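Local coordinates for protein condensin complex subunit 3 (Schizosaccharomyces pombe, PDB 5OQR) that serves as a regulatory subunit of condensin, the complex required to convert interphase chromatin into condensed, mitotic-like chromosomes, at residues K83-G88 with Q102-V107; E174-V179 with L194-D199; Q365-G370 with I406-K411; I569-L574 with L605-I610; K592-L597 with G628-V633. All coordinates share one frame; numbering follows the deposited sequence.

Contacts 1, 2 and 3 follow one another in series from the N terminus, each closing its loop before the next opens. Contact 1 joins the two helices of HEAT 2 across 13 intervening residues, and contact 2, with 14 between, links a helix of HEAT 4 to residues 194-199. Contact 3 spans 35 residues and brings helix 356-372 against a helix of HEAT 6. Contacts 4 and 5 cross, because their segments alternate along helices 563-574, 580-597, 601-613 and 621-635; their centres are 13 Å apart and they share packing such as Leu-608 CD1 on Phe-630 CE1 at 3.7 Å. Contacts 1 and 3 have centres 69 Å apart, on opposite sides of the chain's centre.

Contact 1 (K83-G88 with Q102-V107); sequences KHILRG and QIIARV
Ile-85, which packs on Ile-103 across the contact, also borders a flat group on its own helix: its CG1 lies in the plane of the His-84 imidazole, at the ring edge. A second flat group nearby, the Arg-87 guanidinium, has His-84 CA over the centre of one face, 3.5 Å above the plane; His-84 NE2 is hydrogen-bonded to Asn-42. With CG1 anti to its carbonyl carbon (chi1 -54°) and the chain then extended, Ile-85 sends CD1 to Ile-103 CG2 at 3.5 Å, and the two side chains cross at about a right angle. The contact joins helices 78-86 and 94-108, both within HEAT 2, so it belongs to the interior of a single helical repeat. The other branch of Ile-85 is used as well, CG2 standing 4.3 Å from Ile-104 CG1. Ile-104 CD1 ends against backbone, 4.1 Å from Leu-86 CA. Leu-41 of helix 33-42 touches both Ile-85 and Ile-103, extending this apolar layer.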
# COMPACT_ATOMS: atom_id res chain seq x y z
N LYS A 83 -40.25 -2.00 24.07
CA LYS A 83 -40.42 -1.12 25.22
C LYS A 83 -39.79 -1.72 26.47
O LYS A 83 -39.21 -1.00 27.30
CB LYS A 83 -41.90 -0.84 25.46
CG LYS A 83 -42.53 0.09 24.43
CD LYS A 83 -43.83 0.68 24.94
CE LYS A 83 -43.57 1.76 25.99
NZ LYS A 83 -44.61 1.77 27.05
N HIS A 84 -39.88 -3.04 26.63
CA HIS A 84 -39.32 -3.69 27.81
C HIS A 84 -37.80 -3.68 27.77
O HIS A 84 -37.15 -3.46 28.80
CB HIS A 84 -39.84 -5.12 27.92
CG HIS A 84 -39.11 -5.94 28.94
ND1 HIS A 84 -39.52 -6.03 30.26
CD2 HIS A 84 -38.00 -6.70 28.84
CE1 HIS A 84 -38.69 -6.81 30.92
NE2 HIS A 84 -37.76 -7.24 30.09
N ILE A 85 -37.21 -3.92 26.60
CA ILE A 85 -35.77 -4.12 26.51
C ILE A 85 -35.00 -2.82 26.36
O ILE A 85 -33.81 -2.77 26.72
CB ILE A 85 -35.44 -5.07 25.34
CG1 ILE A 85 -36.23 -6.37 25.48
CG2 ILE A 85 -33.95 -5.39 25.31
CD1 ILE A 85 -36.25 -7.19 24.23
N LEU A 86 -35.62 -1.76 25.83
CA LEU A 86 -34.92 -0.49 25.71
C LEU A 86 -34.51 0.07 27.06
O LEU A 86 -33.57 0.86 27.13
CB LEU A 86 -35.79 0.53 24.95
CG LEU A 86 -37.14 0.94 25.54
CD1 LEU A 86 -37.01 2.01 26.63
CD2 LEU A 86 -38.04 1.46 24.43
N ARG A 87 -35.20 -0.32 28.13
CA ARG A 87 -34.84 0.16 29.46
C ARG A 87 -33.41 -0.22 29.81
O ARG A 87 -32.75 0.48 30.58
CB ARG A 87 -35.80 -0.41 30.51
CG ARG A 87 -37.29 -0.21 30.24
CD ARG A 87 -38.10 -1.28 30.96
NE ARG A 87 -39.53 -1.23 30.65
CZ ARG A 87 -40.38 -2.22 30.89
NH1 ARG A 87 -39.96 -3.35 31.44
NH2 ARG A 87 -41.66 -2.08 30.57
N GLY A 88 -32.92 -1.33 29.27
CA GLY A 88 -31.60 -1.84 29.59
C GLY A 88 -30.46 -1.28 28.77
O GLY A 88 -29.31 -1.67 28.98
N GLN A 102 -28.27 -6.37 20.87
CA GLN A 102 -28.39 -7.54 20.01
C GLN A 102 -29.85 -7.85 19.72
O GLN A 102 -30.24 -8.06 18.57
CB GLN A 102 -27.71 -8.74 20.68
CG GLN A 102 -27.72 -10.01 19.85
CD GLN A 102 -27.14 -11.19 20.60
OE1 GLN A 102 -27.28 -11.30 21.82
NE2 GLN A 102 -26.49 -12.09 19.88
N ILE A 103 -30.68 -7.88 20.76
CA ILE A 103 -32.09 -8.22 20.58
C ILE A 103 -32.79 -7.14 19.77
O ILE A 103 -33.47 -7.44 18.77
CB ILE A 103 -32.77 -8.43 21.94
CG1 ILE A 103 -32.10 -9.58 22.71
CG2 ILE A 103 -34.25 -8.75 21.76
CD1 ILE A 103 -32.47 -9.64 24.17
N ILE A 104 -32.65 -5.88 20.17
CA ILE A 104 -33.34 -4.80 19.49
C ILE A 104 -32.99 -4.79 18.00
O ILE A 104 -33.87 -4.60 17.15
CB ILE A 104 -33.01 -3.45 20.15
CG1 ILE A 104 -33.63 -3.39 21.55
CG2 ILE A 104 -33.52 -2.28 19.30
CD1 ILE A 104 -33.20 -2.20 22.36
N ALA A 105 -31.72 -5.00 17.68
CA ALA A 105 -31.30 -4.99 16.28
C ALA A 105 -32.08 -6.01 15.46
O ALA A 105 -32.56 -5.72 14.36
CB ALA A 105 -29.80 -5.25 16.17
N ARG A 106 -32.22 -7.23 15.99
CA ARG A 106 -32.86 -8.29 15.23
C ARG A 106 -34.37 -8.16 15.22
O ARG A 106 -35.02 -8.42 14.20
CB ARG A 106 -32.45 -9.65 15.79
CG ARG A 106 -30.95 -9.91 15.80
CD ARG A 106 -30.66 -11.39 15.99
NE ARG A 106 -29.24 -11.66 16.17
CZ ARG A 106 -28.73 -12.88 16.34
NH1 ARG A 106 -27.42 -13.04 16.50
NH2 ARG A 106 -29.52 -13.94 16.37
N VAL A 107 -34.96 -7.76 16.35
CA VAL A 107 -36.42 -7.77 16.46
C VAL A 107 -37.03 -6.64 15.64
O VAL A 107 -38.01 -6.85 14.92
CB VAL A 107 -36.84 -7.69 17.94
CG1 VAL A 107 -38.36 -7.68 18.06
CG2 VAL A 107 -36.26 -8.85 18.72

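Contact 2 (E174-V179 with L194-D199); sequences EVRRSV and LERARD
Arg-176 crosses to Asp-199 from a CB that points at the opposite segment. CG stands anti to the carbonyl carbon, the chain stays extended to CD, and the bend at chi3 (-61°) then turns the guanidinium. CD lies 3.7 Å from Arg-196 NH2. NE donates to Asp-199 OD1 at 2.9 Å with an N-H...O angle of 152°, using the syn lone pair of that oxygen. NH1 makes a weak bond to Asp-199 OD2, 3.4 Å long, with OD2 at the guanidinium edge; the two planes are 23° apart, close to a side-by-side pairing. NH2 turns elsewhere, to the backbone O of Asp-170. The bridge ties helix 173-182 of HEAT 4 to segment 194-199 in the HEAT solenoid. Asp-199 OD1 is gripped twice, since Arg-196 NH2 also donates to it at 2.6 Å, from the anti side and out of the carboxylate plane, while OD2 accepts from Asp-201 N. With an alanine here in place of Asp-199, Arg-176 NE and Arg-196 NH2 would probably be left side by side without the carboxylate that draws them together. Arg-196 NH1 extends the network to Glu-195 OE1, 3.5 Å away, and Glu-195 OE2 in turn forms a salt bridge with a basic side chain of another protein chain.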
# COMPACT_ATOMS: atom_id res chain seq x y z
N GLU A 174 -14.05 -5.12 13.68
CA GLU A 174 -15.38 -5.71 13.58
C GLU A 174 -16.46 -4.64 13.61
O GLU A 174 -17.48 -4.77 12.93
CB GLU A 174 -15.59 -6.71 14.72
CG GLU A 174 -14.71 -7.94 14.63
CD GLU A 174 -15.00 -8.94 15.74
OE1 GLU A 174 -15.77 -8.60 16.66
OE2 GLU A 174 -14.45 -10.06 15.69
N VAL A 175 -16.26 -3.58 14.40
CA VAL A 175 -17.23 -2.50 14.45
C VAL A 175 -17.29 -1.79 13.10
O VAL A 175 -18.37 -1.63 12.51
CB VAL A 175 -16.90 -1.52 15.58
CG1 VAL A 175 -17.99 -0.46 15.71
CG2 VAL A 175 -16.74 -2.27 16.90
N ARG A 176 -16.14 -1.37 12.59
CA ARG A 176 -16.09 -0.72 11.28
C ARG A 176 -16.81 -1.56 10.23
O ARG A 176 -17.59 -1.04 9.43
CB ARG A 176 -14.64 -0.47 10.87
CG ARG A 176 -13.94 0.59 11.70
CD ARG A 176 -12.66 1.06 11.03
NE ARG A 176 -11.69 -0.02 10.83
CZ ARG A 176 -10.93 -0.52 11.80
NH1 ARG A 176 -10.07 -1.50 11.53
NH2 ARG A 176 -11.03 -0.06 13.03
N ARG A 177 -16.55 -2.87 10.22
CA ARG A 177 -17.18 -3.74 9.23
C ARG A 177 -18.69 -3.73 9.37
O ARG A 177 -19.42 -3.71 8.37
CB ARG A 177 -16.64 -5.16 9.36
CG ARG A 177 -17.31 -6.14 8.41
CD ARG A 177 -16.45 -7.36 8.12
NE ARG A 177 -16.46 -8.33 9.21
CZ ARG A 177 -15.48 -8.52 10.09
NH1 ARG A 177 -14.37 -7.80 10.03
NH2 ARG A 177 -15.61 -9.44 11.03
N SER A 178 -19.19 -3.73 10.61
CA SER A 178 -20.64 -3.68 10.81
C SER A 178 -21.22 -2.39 10.25
O SER A 178 -22.26 -2.40 9.59
CB SER A 178 -20.96 -3.82 12.30
OG SER A 178 -22.36 -3.92 12.50
N VAL A 179 -20.55 -1.26 10.51
CA VAL A 179 -20.99 0.01 9.92
C VAL A 179 -20.86 -0.06 8.41
O VAL A 179 -21.73 0.42 7.67
CB VAL A 179 -20.17 1.18 10.49
CG1 VAL A 179 -20.79 2.50 10.08
CG2 VAL A 179 -20.07 1.10 12.01
N LEU A 194 -15.17 3.71 0.20
CA LEU A 194 -14.03 3.44 -0.67
C LEU A 194 -12.72 3.56 0.09
O LEU A 194 -11.77 2.81 -0.16
CB LEU A 194 -14.05 4.39 -1.87
CG LEU A 194 -14.78 3.90 -3.12
CD1 LEU A 194 -15.98 3.02 -2.81
CD2 LEU A 194 -15.20 5.10 -3.97
N GLU A 195 -12.64 4.50 1.04
CA GLU A 195 -11.45 4.58 1.88
C GLU A 195 -11.20 3.26 2.60
O GLU A 195 -10.04 2.90 2.84
CB GLU A 195 -11.61 5.72 2.89
CG GLU A 195 -10.37 5.96 3.74
CD GLU A 195 -10.57 7.06 4.76
OE1 GLU A 195 -11.63 7.09 5.41
OE2 GLU A 195 -9.66 7.91 4.90
N ARG A 196 -12.26 2.53 2.94
CA ARG A 196 -12.08 1.25 3.62
C ARG A 196 -11.39 0.23 2.73
O ARG A 196 -10.85 -0.76 3.25
CB ARG A 196 -13.43 0.70 4.08
CG ARG A 196 -14.33 1.68 4.81
CD ARG A 196 -13.57 2.69 5.67
NE ARG A 196 -12.57 2.06 6.53
CZ ARG A 196 -11.66 2.74 7.22
NH1 ARG A 196 -11.62 4.07 7.16
NH2 ARG A 196 -10.78 2.10 7.98
N ALA A 197 -11.39 0.43 1.42
CA ALA A 197 -10.62 -0.43 0.54
C ALA A 197 -9.14 -0.44 0.91
O ALA A 197 -8.40 -1.30 0.41
CB ALA A 197 -10.79 0.02 -0.92
N ARG A 198 -8.69 0.48 1.76
CA ARG A 198 -7.35 0.46 2.32
C ARG A 198 -7.37 0.26 3.83
O ARG A 198 -6.41 0.63 4.52
CB ARG A 198 -6.59 1.74 1.96
CG ARG A 198 -6.32 1.90 0.47
CD ARG A 198 -5.39 0.82 -0.06
NE ARG A 198 -4.05 0.92 0.50
CZ ARG A 198 -3.09 0.01 0.30
NH1 ARG A 198 -1.89 0.19 0.85
NH2 ARG A 198 -3.33 -1.07 -0.42
N ASP A 199 -8.45 -0.30 4.36
CA ASP A 199 -8.52 -0.60 5.78
C ASP A 199 -7.37 -1.53 6.17
O ASP A 199 -6.84 -2.28 5.35
CB ASP A 199 -9.85 -1.26 6.12
CG ASP A 199 -10.11 -1.33 7.62
OD1 ASP A 199 -10.82 -0.45 8.14
OD2 ASP A 199 -9.60 -2.26 8.27

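Contact 3 (Q365-G370 with I406-K411); sequences QLLYIG and IELLRK
Leu-367 and Leu-408 meet at a slant, methyl against methyl, with Leu-367 CD2 3.4 Å from Leu-408 CD2. Leu-408 has CG anti to its backbone N (chi1 179°) and its CB is directed toward the other helix, whereas Leu-367 leaves its helix to one side and only its end turns inward. The second branch of Leu-408 settles on backbone, CD1 lying 3.8 Å from Gly-370 C. Segments 365-370 and 406-411, the latter in HEAT 6, run 21° from parallel with their axes 10.2 Å apart, and helix 378-394, which lies between them in sequence, touches Leu-408 through Leu-384 and Leu-388. Lys-411 extends past Gly-370 until its bend at chi4 (81°), with CE 3.6 Å from Gly-370 O. Its NZ donates to the backbone O of Gln-373 and of Leu-371. A cation bonded to carbonyls at the C-terminal end of helix 356-372 is likely to be favoured by the helix dipole.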
# COMPACT_ATOMS: atom_id res chain seq x y z
N GLN A 365 1.31 0.96 -28.24
CA GLN A 365 0.99 -0.45 -28.03
C GLN A 365 1.64 -1.34 -29.07
O GLN A 365 2.13 -2.43 -28.75
CB GLN A 365 -0.53 -0.65 -28.03
CG GLN A 365 -1.27 0.17 -26.98
CD GLN A 365 -0.60 0.10 -25.62
OE1 GLN A 365 -0.20 -0.97 -25.17
NE2 GLN A 365 -0.47 1.24 -24.96
N LEU A 366 1.68 -0.89 -30.33
CA LEU A 366 2.27 -1.70 -31.39
C LEU A 366 3.77 -1.85 -31.20
O LEU A 366 4.34 -2.91 -31.47
CB LEU A 366 1.95 -1.09 -32.75
CG LEU A 366 0.48 -1.03 -33.15
CD1 LEU A 366 0.33 -0.41 -34.53
CD2 LEU A 366 -0.16 -2.41 -33.13
N LEU A 367 4.44 -0.80 -30.73
CA LEU A 367 5.86 -0.90 -30.44
C LEU A 367 6.13 -1.88 -29.31
O LEU A 367 7.12 -2.61 -29.34
CB LEU A 367 6.42 0.48 -30.10
CG LEU A 367 6.48 1.48 -31.26
CD1 LEU A 367 6.73 2.89 -30.76
CD2 LEU A 367 7.55 1.07 -32.25
N TYR A 368 5.25 -1.91 -28.30
CA TYR A 368 5.41 -2.88 -27.22
C TYR A 368 5.29 -4.30 -27.74
O TYR A 368 6.07 -5.18 -27.35
CB TYR A 368 4.37 -2.63 -26.13
CG TYR A 368 4.75 -1.55 -25.14
CD1 TYR A 368 5.97 -1.58 -24.49
CD2 TYR A 368 3.89 -0.50 -24.87
CE1 TYR A 368 6.32 -0.60 -23.59
CE2 TYR A 368 4.23 0.49 -23.97
CZ TYR A 368 5.45 0.44 -23.33
OH TYR A 368 5.80 1.42 -22.43
N ILE A 369 4.32 -4.55 -28.62
CA ILE A 369 4.22 -5.87 -29.25
C ILE A 369 5.49 -6.18 -30.02
O ILE A 369 5.98 -7.32 -30.00
CB ILE A 369 2.98 -5.93 -30.15
CG1 ILE A 369 1.71 -5.71 -29.33
CG2 ILE A 369 2.91 -7.27 -30.87
CD1 ILE A 369 0.48 -5.44 -30.15
N GLY A 370 6.05 -5.18 -30.70
CA GLY A 370 7.25 -5.42 -31.48
C GLY A 370 8.47 -5.69 -30.62
O GLY A 370 9.30 -6.53 -30.95
N ILE A 406 13.56 4.19 -30.56
CA ILE A 406 14.99 3.96 -30.47
C ILE A 406 15.30 2.68 -29.70
O ILE A 406 16.29 2.00 -29.98
CB ILE A 406 15.68 5.19 -29.85
CG1 ILE A 406 15.52 6.39 -30.79
CG2 ILE A 406 17.15 4.90 -29.55
CD1 ILE A 406 16.04 7.70 -30.24
N GLU A 407 14.46 2.33 -28.73
CA GLU A 407 14.64 1.08 -28.01
C GLU A 407 14.39 -0.11 -28.93
O GLU A 407 15.15 -1.09 -28.91
CB GLU A 407 13.71 1.03 -26.80
CG GLU A 407 13.78 -0.25 -26.00
CD GLU A 407 12.85 -0.24 -24.80
OE1 GLU A 407 12.27 0.83 -24.51
OE2 GLU A 407 12.70 -1.29 -24.15
N LEU A 408 13.34 -0.04 -29.75
CA LEU A 408 13.07 -1.11 -30.71
C LEU A 408 14.13 -1.16 -31.80
O LEU A 408 14.47 -2.24 -32.29
CB LEU A 408 11.68 -0.90 -31.32
CG LEU A 408 11.19 -1.89 -32.37
CD1 LEU A 408 11.14 -3.30 -31.83
CD2 LEU A 408 9.81 -1.46 -32.85
N LEU A 409 14.68 -0.00 -32.18
CA LEU A 409 15.78 0.02 -33.13
C LEU A 409 16.97 -0.79 -32.60
O LEU A 409 17.51 -1.65 -33.30
CB LEU A 409 16.19 1.46 -33.41
CG LEU A 409 16.96 1.72 -34.70
CD1 LEU A 409 16.01 1.72 -35.89
CD2 LEU A 409 17.71 3.04 -34.61
N ARG A 410 17.38 -0.51 -31.36
CA ARG A 410 18.46 -1.27 -30.74
C ARG A 410 18.20 -2.77 -30.82
O ARG A 410 19.11 -3.55 -31.13
CB ARG A 410 18.62 -0.84 -29.29
CG ARG A 410 19.58 -1.70 -28.46
CD ARG A 410 21.01 -1.59 -28.97
NE ARG A 410 21.91 -2.48 -28.24
CZ ARG A 410 22.23 -3.71 -28.63
NH1 ARG A 410 21.74 -4.23 -29.75
NH2 ARG A 410 23.06 -4.44 -27.89
N LYS A 411 16.97 -3.19 -30.52
CA LYS A 411 16.64 -4.61 -30.53
C LYS A 411 16.84 -5.23 -31.91
O LYS A 411 17.18 -6.41 -32.01
CB LYS A 411 15.20 -4.79 -30.06
CG LYS A 411 14.70 -6.22 -30.06
CD LYS A 411 13.20 -6.24 -29.86
CE LYS A 411 12.61 -7.59 -30.19
NZ LYS A 411 12.76 -8.57 -29.08

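Contact 4 (I569-L574 with L605-I610); sequences ILFEAL and LKPLII
The shortest backbone bond within the two segments, Ala-573 N to Ile-569 O at 2.8 Å, is an ordinary helical bond in the turns that present Phe-571 and Leu-574 to Pro-607 and Leu-608. The setting is an alpha solenoid: segments 569-574 and 605-610 lie 9° from parallel, their axes 11.1 Å apart, and Ile-590 of helix 580-597 touches both leucines. Everything that crosses is apolar packing. Phe-571 leaves its helix with CG anti to the carbonyl carbon (chi1 -74°), which brings the ring end toward Pro-607; CE1 stands 3.7 Å from Pro-607 CG, with the proline ring approaching the phenyl obliquely. Phe-604 stacks on the same phenylalanine. Pro-607 kinks its helix, since its N makes no bond to the preceding turn, and its CB is directed toward helix 563-574. One turn further along, Leu-574 CD2 comes to 4.2 Å from Pro-607 O. Leu-574 and Leu-608 cross at about a right angle, and Leu-574 CD2 meets Leu-608 CD2 at 3.7 Å.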
# COMPACT_ATOMS: atom_id res chain seq x y z
N ILE A 569 26.09 17.21 -0.51
CA ILE A 569 24.87 17.51 -1.26
C ILE A 569 23.78 16.50 -0.94
O ILE A 569 22.59 16.83 -0.97
CB ILE A 569 25.16 17.58 -2.77
CG1 ILE A 569 25.55 16.21 -3.33
CG2 ILE A 569 26.27 18.58 -3.05
CD1 ILE A 569 25.53 16.14 -4.83
N LEU A 570 24.17 15.26 -0.64
CA LEU A 570 23.18 14.26 -0.23
C LEU A 570 22.55 14.63 1.11
O LEU A 570 21.35 14.43 1.31
CB LEU A 570 23.83 12.88 -0.15
CG LEU A 570 24.20 12.23 -1.48
CD1 LEU A 570 25.06 11.00 -1.26
CD2 LEU A 570 22.95 11.85 -2.26
N PHE A 571 23.35 15.17 2.04
CA PHE A 571 22.79 15.67 3.29
C PHE A 571 21.88 16.86 3.04
O PHE A 571 20.73 16.90 3.51
CB PHE A 571 23.91 16.07 4.26
CG PHE A 571 24.63 14.91 4.87
CD1 PHE A 571 23.94 13.95 5.59
CD2 PHE A 571 26.00 14.79 4.75
CE1 PHE A 571 24.60 12.88 6.15
CE2 PHE A 571 26.67 13.73 5.32
CZ PHE A 571 25.96 12.77 6.02
N GLU A 572 22.38 17.86 2.31
CA GLU A 572 21.60 19.06 2.06
C GLU A 572 20.27 18.72 1.39
O GLU A 572 19.22 19.24 1.77
CB GLU A 572 22.41 20.02 1.19
CG GLU A 572 21.89 21.44 1.17
CD GLU A 572 22.82 22.38 0.43
OE1 GLU A 572 22.32 23.35 -0.18
OE2 GLU A 572 24.04 22.15 0.45
N ALA A 573 20.31 17.85 0.38
CA ALA A 573 19.08 17.45 -0.30
C ALA A 573 18.09 16.84 0.68
O ALA A 573 16.90 17.19 0.69
CB ALA A 573 19.39 16.46 -1.42
N LEU A 574 18.56 15.92 1.53
CA LEU A 574 17.67 15.22 2.44
C LEU A 574 17.04 16.15 3.46
O LEU A 574 15.97 15.83 3.99
CB LEU A 574 18.44 14.11 3.15
CG LEU A 574 17.66 13.23 4.12
CD1 LEU A 574 16.36 12.75 3.52
CD2 LEU A 574 18.51 12.05 4.54
N LEU A 605 23.06 6.62 8.15
CA LEU A 605 21.98 5.88 8.79
C LEU A 605 21.26 6.73 9.83
O LEU A 605 20.04 6.65 9.97
CB LEU A 605 22.55 4.61 9.43
CG LEU A 605 21.80 3.28 9.36
CD1 LEU A 605 20.98 3.10 8.10
CD2 LEU A 605 22.83 2.16 9.47
N LYS A 606 22.00 7.56 10.57
CA LYS A 606 21.36 8.38 11.60
C LYS A 606 20.59 9.54 10.99
O LYS A 606 19.40 9.70 11.32
CB LYS A 606 22.41 8.84 12.62
CG LYS A 606 21.86 9.69 13.76
CD LYS A 606 22.88 10.70 14.23
CE LYS A 606 22.34 11.56 15.36
NZ LYS A 606 23.04 12.86 15.46
N PRO A 607 21.17 10.38 10.13
CA PRO A 607 20.34 11.40 9.46
C PRO A 607 19.13 10.84 8.73
O PRO A 607 18.09 11.50 8.67
CB PRO A 607 21.33 12.05 8.48
CG PRO A 607 22.65 11.86 9.12
CD PRO A 607 22.60 10.54 9.81
N LEU A 608 19.24 9.63 8.16
CA LEU A 608 18.09 9.04 7.48
C LEU A 608 16.96 8.76 8.46
O LEU A 608 15.81 9.12 8.21
CB LEU A 608 18.51 7.74 6.78
CG LEU A 608 18.75 7.74 5.27
CD1 LEU A 608 18.91 6.31 4.80
CD2 LEU A 608 17.63 8.42 4.49
N ILE A 609 17.27 8.10 9.57
CA ILE A 609 16.24 7.73 10.54
C ILE A 609 15.58 8.98 11.11
O ILE A 609 14.36 9.02 11.30
CB ILE A 609 16.85 6.84 11.64
CG1 ILE A 609 17.25 5.49 11.05
CG2 ILE A 609 15.86 6.66 12.80
CD1 ILE A 609 17.94 4.56 12.01
N ILE A 610 16.38 10.02 11.38
CA ILE A 610 15.82 11.25 11.94
C ILE A 610 14.82 11.86 10.96
O ILE A 610 13.67 12.12 11.31
CB ILE A 610 16.94 12.23 12.30
CG1 ILE A 610 17.76 11.68 13.47
CG2 ILE A 610 16.36 13.61 12.66
CD1 ILE A 610 18.92 12.55 13.90

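Contact 5 (K592-L597 with G628-V633); sequences KLLVIL and GYFFPV
Phe-630 sets its phenyl ring between helices 621-635 and 580-597, where it meets Leu-594 and Val-595 in a buried, wholly apolar contact of the alpha solenoid. The two helices are next-but-one neighbours in the chain, and helix 601-613, which comes between them, contributes Leu-605 against Leu-594 and Leu-608 against Phe-630. With CG roughly anti to the backbone N (chi1 153°) the phenyl is carried toward helix 580-597, and its rim makes the contacts. Leu-594 comes to it obliquely, CD2 reaching Phe-630 CZ at 3.6 Å, while Leu-594 CB lies 4.0 Å from Phe-630 CE2. Val-595, which also packs on an apolar side chain of another protein chain, slides past Phe-630 in the opposite direction. Its CG2 sits at the edge of the Phe-630 ring, near the ring plane and 3.8 Å from both CD2 and CE2. Replacing Phe-630 by an alanine would probably leave these leucine and valine methyls without their partner and open a gap between the helices. A different edge of the ring meets its own neighbour, with CD1 of Phe-630 3.7 Å above the plane of the Phe-631 ring and toward its rim.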
# COMPACT_ATOMS: atom_id res chain seq x y z
N LYS A 592 19.82 3.71 -1.96
CA LYS A 592 20.44 2.76 -2.88
C LYS A 592 21.96 2.72 -2.72
O LYS A 592 22.57 1.66 -2.89
CB LYS A 592 20.06 3.06 -4.33
CG LYS A 592 19.93 4.53 -4.69
CD LYS A 592 19.72 4.73 -6.19
CE LYS A 592 18.35 4.24 -6.64
NZ LYS A 592 18.18 4.38 -8.11
N LEU A 593 22.59 3.85 -2.39
CA LEU A 593 24.02 3.83 -2.11
C LEU A 593 24.35 2.94 -0.92
O LEU A 593 25.40 2.29 -0.90
CB LEU A 593 24.53 5.25 -1.85
CG LEU A 593 24.61 6.21 -3.03
CD1 LEU A 593 25.09 7.57 -2.57
CD2 LEU A 593 25.52 5.67 -4.12
N LEU A 594 23.47 2.88 0.08
CA LEU A 594 23.71 2.02 1.24
C LEU A 594 23.55 0.55 0.87
O LEU A 594 24.43 -0.27 1.15
CB LEU A 594 22.77 2.41 2.38
CG LEU A 594 23.33 3.30 3.49
CD1 LEU A 594 24.13 4.47 2.95
CD2 LEU A 594 22.19 3.81 4.35
N VAL A 595 22.42 0.19 0.26
CA VAL A 595 22.16 -1.21 -0.06
C VAL A 595 23.14 -1.72 -1.11
O VAL A 595 23.65 -2.84 -1.00
CB VAL A 595 20.70 -1.38 -0.52
CG1 VAL A 595 20.43 -2.82 -0.93
CG2 VAL A 595 19.75 -0.95 0.57
N ILE A 596 23.40 -0.93 -2.14
CA ILE A 596 24.21 -1.40 -3.26
C ILE A 596 25.69 -1.34 -2.91
O ILE A 596 26.44 -2.29 -3.17
CB ILE A 596 23.91 -0.57 -4.53
CG1 ILE A 596 22.42 -0.66 -4.89
CG2 ILE A 596 24.75 -1.06 -5.70
CD1 ILE A 596 22.00 0.35 -5.93
N LEU A 597 26.13 -0.23 -2.32
CA LEU A 597 27.55 0.05 -2.16
C LEU A 597 28.04 -0.01 -0.71
O LEU A 597 29.25 -0.10 -0.50
CB LEU A 597 27.88 1.44 -2.72
CG LEU A 597 28.52 1.53 -4.11
CD1 LEU A 597 27.82 0.65 -5.12
CD2 LEU A 597 28.52 2.97 -4.58
N GLY A 628 10.18 3.84 3.76
CA GLY A 628 9.31 2.78 4.24
C GLY A 628 9.68 1.43 3.66
O GLY A 628 9.42 0.40 4.27
N TYR A 629 10.27 1.43 2.46
CA TYR A 629 10.72 0.20 1.83
C TYR A 629 12.18 -0.11 2.11
O TYR A 629 12.56 -1.28 2.17
CB TYR A 629 10.50 0.28 0.31
CG TYR A 629 11.13 -0.87 -0.45
CD1 TYR A 629 12.33 -0.70 -1.12
CD2 TYR A 629 10.53 -2.11 -0.48
CE1 TYR A 629 12.91 -1.74 -1.81
CE2 TYR A 629 11.10 -3.16 -1.16
CZ TYR A 629 12.29 -2.97 -1.83
OH TYR A 629 12.86 -4.02 -2.51
N PHE A 630 13.01 0.92 2.30
CA PHE A 630 14.44 0.71 2.44
C PHE A 630 14.79 0.11 3.80
O PHE A 630 15.52 -0.89 3.87
CB PHE A 630 15.18 2.04 2.24
CG PHE A 630 16.49 2.12 2.96
CD1 PHE A 630 16.56 2.68 4.23
CD2 PHE A 630 17.65 1.64 2.38
CE1 PHE A 630 17.76 2.76 4.90
CE2 PHE A 630 18.86 1.72 3.05
CZ PHE A 630 18.91 2.28 4.31
N PHE A 631 14.28 0.69 4.88
CA PHE A 631 14.68 0.25 6.21
C PHE A 631 14.46 -1.24 6.43
O PHE A 631 15.39 -1.92 6.89
CB PHE A 631 13.97 1.08 7.28
CG PHE A 631 14.55 2.46 7.47
CD1 PHE A 631 15.87 2.62 7.83
CD2 PHE A 631 13.77 3.58 7.31
CE1 PHE A 631 16.41 3.87 8.01
CE2 PHE A 631 14.30 4.85 7.48
CZ PHE A 631 15.63 4.99 7.84
N PRO A 632 13.30 -1.82 6.12
CA PRO A 632 13.17 -3.28 6.26
C PRO A 632 14.13 -4.05 5.38
O PRO A 632 14.68 -5.06 5.81
CB PRO A 632 11.70 -3.53 5.88
CG PRO A 632 11.02 -2.23 6.05
CD PRO A 632 12.03 -1.19 5.72
N VAL A 633 14.33 -3.60 4.14
CA VAL A 633 15.22 -4.31 3.22
C VAL A 633 16.65 -4.25 3.74
O VAL A 633 17.38 -5.26 3.72
CB VAL A 633 15.11 -3.70 1.80
CG1 VAL A 633 16.29 -4.11 0.92
CG2 VAL A 633 13.81 -4.13 1.16